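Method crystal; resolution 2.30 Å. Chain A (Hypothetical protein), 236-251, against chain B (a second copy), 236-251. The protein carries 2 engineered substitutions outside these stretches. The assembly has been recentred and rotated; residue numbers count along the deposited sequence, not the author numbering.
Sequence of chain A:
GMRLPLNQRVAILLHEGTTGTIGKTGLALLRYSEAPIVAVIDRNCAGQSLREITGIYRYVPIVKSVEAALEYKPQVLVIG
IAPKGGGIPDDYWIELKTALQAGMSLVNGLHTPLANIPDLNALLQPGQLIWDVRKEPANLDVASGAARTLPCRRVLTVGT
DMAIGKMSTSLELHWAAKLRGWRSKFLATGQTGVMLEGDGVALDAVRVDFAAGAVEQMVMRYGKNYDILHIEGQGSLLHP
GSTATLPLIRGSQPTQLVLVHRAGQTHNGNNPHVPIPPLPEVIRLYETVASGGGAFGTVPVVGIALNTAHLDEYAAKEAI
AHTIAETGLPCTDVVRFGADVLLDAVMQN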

# COMPACT_ATOMS: atom_id res chain seq x y z
N SER A 236 -7.75 1.19 -8.71
CA SER A 236 -8.48 0.15 -9.40
C SER A 236 -7.64 -1.10 -9.39
O SER A 236 -6.45 -1.04 -9.64
CB SER A 236 -8.77 0.53 -10.85
OG SER A 236 -9.29 -0.59 -11.54
N LEU A 237 -8.27 -2.24 -9.12
CA LEU A 237 -7.56 -3.52 -9.18
C LEU A 237 -7.15 -3.90 -10.61
O LEU A 237 -6.36 -4.79 -10.79
CB LEU A 237 -8.39 -4.62 -8.54
CG LEU A 237 -8.61 -4.41 -7.04
CD1 LEU A 237 -9.54 -5.50 -6.50
CD2 LEU A 237 -7.29 -4.39 -6.28
N LEU A 238 -7.69 -3.20 -11.61
CA LEU A 238 -7.35 -3.42 -13.02
C LEU A 238 -6.19 -2.54 -13.49
O LEU A 238 -5.67 -2.73 -14.60
CB LEU A 238 -8.57 -3.12 -13.89
CG LEU A 238 -9.90 -3.77 -13.49
CD1 LEU A 238 -10.95 -3.47 -14.50
CD2 LEU A 238 -9.75 -5.29 -13.35
N HIS A 239 -5.79 -1.57 -12.67
CA HIS A 239 -4.71 -0.66 -13.02
C HIS A 239 -3.41 -1.28 -12.50
O HIS A 239 -3.30 -1.56 -11.30
CB HIS A 239 -4.93 0.70 -12.38
CG HIS A 239 -3.99 1.76 -12.88
ND1 HIS A 239 -2.64 1.71 -12.64
CD2 HIS A 239 -4.22 2.90 -13.57
CE1 HIS A 239 -2.06 2.77 -13.19
NE2 HIS A 239 -3.00 3.51 -13.75
N PRO A 240 -2.41 -1.47 -13.39
CA PRO A 240 -1.17 -2.14 -13.01
C PRO A 240 -0.28 -1.48 -11.96
O PRO A 240 0.61 -2.14 -11.44
CB PRO A 240 -0.41 -2.22 -14.33
CG PRO A 240 -0.89 -1.08 -15.08
CD PRO A 240 -2.34 -1.04 -14.79
N GLY A 241 -0.47 -0.20 -11.68
CA GLY A 241 0.31 0.52 -10.66
C GLY A 241 -0.45 0.85 -9.38
O GLY A 241 0.10 1.46 -8.46
N SER A 242 -1.70 0.40 -9.30
CA SER A 242 -2.56 0.78 -8.19
C SER A 242 -2.57 -0.19 -7.01
O SER A 242 -2.68 -1.41 -7.18
CB SER A 242 -3.99 0.97 -8.72
OG SER A 242 -4.85 1.36 -7.68
N THR A 243 -2.46 0.39 -5.81
CA THR A 243 -2.48 -0.33 -4.53
C THR A 243 -3.67 0.03 -3.62
O THR A 243 -4.20 -0.84 -2.92
CB THR A 243 -1.18 -0.01 -3.76
OG1 THR A 243 -0.08 -0.60 -4.45
CG2 THR A 243 -1.21 -0.54 -2.35
N ALA A 244 -4.10 1.28 -3.65
CA ALA A 244 -5.10 1.83 -2.73
C ALA A 244 -6.41 1.10 -2.52
O ALA A 244 -6.96 1.15 -1.41
CB ALA A 244 -5.39 3.28 -3.06
N THR A 245 -6.91 0.40 -3.52
CA THR A 245 -8.22 -0.23 -3.34
C THR A 245 -8.26 -1.27 -2.21
O THR A 245 -9.28 -1.38 -1.53
CB THR A 245 -8.76 -0.82 -4.67
OG1 THR A 245 -8.62 0.15 -5.72
CG2 THR A 245 -10.23 -1.19 -4.52
N LEU A 246 -7.15 -1.99 -2.01
CA LEU A 246 -7.09 -3.04 -0.99
C LEU A 246 -7.20 -2.51 0.44
O LEU A 246 -8.03 -3.03 1.22
CB LEU A 246 -5.81 -3.88 -1.15
CG LEU A 246 -5.58 -5.04 -0.19
CD1 LEU A 246 -6.76 -6.02 -0.27
CD2 LEU A 246 -4.26 -5.76 -0.48
N PRO A 247 -6.31 -1.57 0.83
CA PRO A 247 -6.49 -1.00 2.15
C PRO A 247 -7.86 -0.37 2.37
O PRO A 247 -8.36 -0.43 3.49
CB PRO A 247 -5.35 0.01 2.28
CG PRO A 247 -4.82 0.21 0.91
CD PRO A 247 -5.09 -1.06 0.18
N LEU A 248 -8.48 0.19 1.33
CA LEU A 248 -9.84 0.73 1.49
C LEU A 248 -10.82 -0.37 1.86
O LEU A 248 -11.62 -0.22 2.77
CB LEU A 248 -10.33 1.47 0.23
CG LEU A 248 -9.68 2.82 -0.05
CD1 LEU A 248 -10.03 3.27 -1.45
CD2 LEU A 248 -10.09 3.86 0.99
N ILE A 249 -10.75 -1.48 1.14
CA ILE A 249 -11.61 -2.62 1.43
C ILE A 249 -11.28 -3.19 2.82
O ILE A 249 -12.15 -3.37 3.67
CB ILE A 249 -11.48 -3.71 0.31
CG1 ILE A 249 -12.09 -3.22 -1.00
CG2 ILE A 249 -12.20 -5.00 0.70
CD1 ILE A 249 -11.80 -4.13 -2.22
N ARG A 250 -10.00 -3.43 3.09
CA ARG A 250 -9.63 -4.03 4.37
C ARG A 250 -9.96 -3.19 5.59
O ARG A 250 -10.51 -3.73 6.55
CB ARG A 250 -8.15 -4.41 4.38
CG ARG A 250 -7.80 -5.57 3.45
CD ARG A 250 -8.26 -6.93 4.00
NE ARG A 250 -8.02 -7.96 3.00
CZ ARG A 250 -8.85 -8.28 2.00
NH1 ARG A 250 -10.06 -7.71 1.89
NH2 ARG A 250 -8.50 -9.23 1.15
N GLY A 251 -9.63 -1.90 5.54
CA GLY A 251 -9.87 -0.98 6.65
C GLY A 251 -11.32 -0.62 6.94
O GLY A 251 -11.72 -0.43 8.09
N SER B 236 -0.45 -10.87 3.58
CA SER B 236 -1.40 -11.89 3.20
C SER B 236 -2.73 -11.26 2.88
O SER B 236 -3.18 -10.36 3.60
CB SER B 236 -1.64 -12.87 4.35
OG SER B 236 -2.69 -13.77 4.00
N LEU B 237 -3.39 -11.75 1.83
CA LEU B 237 -4.72 -11.26 1.49
C LEU B 237 -5.78 -11.72 2.51
O LEU B 237 -6.94 -11.36 2.37
CB LEU B 237 -5.11 -11.71 0.07
CG LEU B 237 -4.28 -11.14 -1.08
CD1 LEU B 237 -4.75 -11.75 -2.39
CD2 LEU B 237 -4.36 -9.63 -1.14
N LEU B 238 -5.37 -12.54 3.49
CA LEU B 238 -6.25 -13.06 4.53
C LEU B 238 -6.09 -12.29 5.84
O LEU B 238 -6.90 -12.43 6.75
CB LEU B 238 -5.95 -14.55 4.79
CG LEU B 238 -5.93 -15.47 3.58
CD1 LEU B 238 -5.72 -16.90 4.02
CD2 LEU B 238 -7.23 -15.34 2.78
N HIS B 239 -5.04 -11.47 5.92
CA HIS B 239 -4.78 -10.66 7.09
C HIS B 239 -5.53 -9.34 6.92
O HIS B 239 -5.34 -8.67 5.91
CB HIS B 239 -3.28 -10.44 7.21
CG HIS B 239 -2.86 -9.82 8.49
ND1 HIS B 239 -3.32 -8.58 8.89
CD2 HIS B 239 -1.98 -10.23 9.43
CE1 HIS B 239 -2.76 -8.27 10.05
NE2 HIS B 239 -1.95 -9.25 10.40
N PRO B 240 -6.38 -8.96 7.91
CA PRO B 240 -7.21 -7.74 7.82
C PRO B 240 -6.48 -6.38 7.77
O PRO B 240 -7.10 -5.36 7.47
CB PRO B 240 -8.06 -7.80 9.09
CG PRO B 240 -7.28 -8.62 10.02
CD PRO B 240 -6.59 -9.64 9.21
N GLY B 241 -5.20 -6.36 8.10
CA GLY B 241 -4.43 -5.11 8.10
C GLY B 241 -3.32 -5.03 7.08
O GLY B 241 -2.64 -4.00 6.99
N SER B 242 -3.18 -6.07 6.26
CA SER B 242 -2.13 -6.19 5.27
C SER B 242 -2.50 -5.68 3.89
O SER B 242 -3.61 -5.90 3.39
CB SER B 242 -1.71 -7.65 5.15
OG SER B 242 -0.66 -7.79 4.21
N THR B 243 -1.53 -5.02 3.27
CA THR B 243 -1.65 -4.42 1.94
C THR B 243 -0.58 -4.90 0.97
O THR B 243 -0.83 -4.99 -0.22
CB THR B 243 -1.50 -2.86 2.08
OG1 THR B 243 -2.63 -2.31 2.76
CG2 THR B 243 -1.36 -2.15 0.76
N ALA B 244 0.60 -5.23 1.49
CA ALA B 244 1.81 -5.42 0.66
C ALA B 244 1.78 -6.47 -0.43
O ALA B 244 2.59 -6.42 -1.36
CB ALA B 244 3.03 -5.64 1.56
N THR B 245 0.90 -7.44 -0.33
CA THR B 245 0.82 -8.46 -1.36
C THR B 245 0.40 -7.86 -2.71
O THR B 245 0.91 -8.28 -3.75
CB THR B 245 -0.17 -9.58 -1.00
OG1 THR B 245 0.14 -10.12 0.29
CG2 THR B 245 -0.07 -10.70 -2.03
N LEU B 246 -0.50 -6.88 -2.70
CA LEU B 246 -0.99 -6.34 -3.97
C LEU B 246 0.13 -5.68 -4.80
O LEU B 246 0.32 -6.07 -5.96
CB LEU B 246 -2.20 -5.42 -3.75
CG LEU B 246 -2.89 -4.85 -4.99
CD1 LEU B 246 -3.29 -5.93 -6.01
CD2 LEU B 246 -4.10 -4.01 -4.53
N PRO B 247 0.88 -4.71 -4.23
CA PRO B 247 2.01 -4.15 -5.00
C PRO B 247 3.08 -5.18 -5.38
O PRO B 247 3.72 -5.02 -6.42
CB PRO B 247 2.59 -3.08 -4.07
CG PRO B 247 2.01 -3.36 -2.70
CD PRO B 247 0.70 -4.00 -2.95
N LEU B 248 3.31 -6.21 -4.57
CA LEU B 248 4.27 -7.26 -4.95
C LEU B 248 3.85 -7.92 -6.26
O LEU B 248 4.64 -8.06 -7.18
CB LEU B 248 4.44 -8.29 -3.84
CG LEU B 248 5.25 -7.78 -2.65
CD1 LEU B 248 5.17 -8.73 -1.47
CD2 LEU B 248 6.69 -7.54 -3.04
N ILE B 249 2.58 -8.30 -6.33
CA ILE B 249 2.00 -8.92 -7.52
C ILE B 249 1.98 -7.95 -8.73
O ILE B 249 2.35 -8.32 -9.83
CB ILE B 249 0.56 -9.42 -7.23
CG1 ILE B 249 0.61 -10.61 -6.29
CG2 ILE B 249 -0.15 -9.81 -8.52
CD1 ILE B 249 -0.76 -11.15 -5.83
N ARG B 250 1.52 -6.73 -8.51
CA ARG B 250 1.41 -5.75 -9.59
C ARG B 250 2.78 -5.30 -10.06
O ARG B 250 3.05 -5.23 -11.27
CB ARG B 250 0.57 -4.56 -9.12
CG ARG B 250 -0.89 -4.90 -8.84
CD ARG B 250 -1.72 -4.97 -10.12
NE ARG B 250 -3.11 -5.34 -9.84
CZ ARG B 250 -3.54 -6.59 -9.68
NH1 ARG B 250 -2.72 -7.63 -9.83
NH2 ARG B 250 -4.82 -6.80 -9.40
N GLY B 251 3.66 -4.98 -9.12
CA GLY B 251 5.00 -4.53 -9.49
C GLY B 251 5.86 -5.59 -10.18
O GLY B 251 6.55 -5.28 -11.13
O HOH W 1 -4.20 -3.02 -8.90
O HOH W 2 3.17 -2.72 -12.23
O HOH W 3 -5.16 -8.16 3.09
O HOH W 4 -9.27 -4.14 8.90

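The two stretches pack as a near-symmetric pair, each laying the first turns of its helix against the looped segment of the other. The CA register shows it: P240 of either chain lies 5.6 Å from R250 of its partner, and T243 lies 5.9 Å from P247, CA to CA. Together the surfaces bury 741 Å².

At the centre the threonines meet, T243(A) CG2 to T243(B) CG2 at 3.5 Å. The methyl of a beta-branched residue suits this spot because it touches its own copy without demanding a polar partner. With chi1 at m, each T243 also brings OG1 against the partner's proline, 3.7 Å from T243(A) OG1 to P247(B) CB and 3.6 Å from T243(B) OG1 to P247(A) CB.

The main bump is L246, whose CA-to-CB bond points toward the other stretch. In the t,p rotamer its CD2 enters a hollow walled by L237 and the backbone carbonyls of S242 and T243: L246(A) CD2 lies 3.9 Å from L237(B) CD2, 3.9 Å from S242(B) O and 3.5 Å from T243(B) O. The reverse copy is as snug, with L246(B) CD2 3.7 Å from L237(A) CD2. The two knobs also touch, L246(A) CB to L246(B) CD2 at 3.8 Å, so the pockets adjoin in one apolar centre. L237 leaves its backbone sideways, but its m,t side chain brings its end nearer, completing the wall.

R250 has the most area covered by the partner, 94 Å² in chain A and 93 Å² in chain B. Its base rests on the partner's proline carbonyl, R250(A) CB to P240(B) O at 3.4 Å, and two successive m angles bend the chain along the loop. There R250(A) NH2 donates to L237(B) O at 2.9 Å and R250(B) NH2 to L237(A) O at 2.9 Å; the angles at hydrogen, 135° and 131°, show bent bonds. A long, cationic side chain suits a groove lined by carbonyl oxygens.

Those oxygens are presented by consecutive type I turns, S236 to H239 and H239 to S242. H239 ND1 braces the second, accepting from G241 N at 3.0 Å in each chain.

Waters sit in gaps between the stretches. Water 1 accepts from R250(B) NE at 2.7 Å and lies within hydrogen-bonding distance of H239(A) O (2.9 Å) and S242(A) O (2.8 Å); water 3 occupies the equivalent cavity beside R250(A). Water 2 bridges P240(A) O and R250(B) O, 2.7 Å from each, linking carbonyls that cannot pair directly.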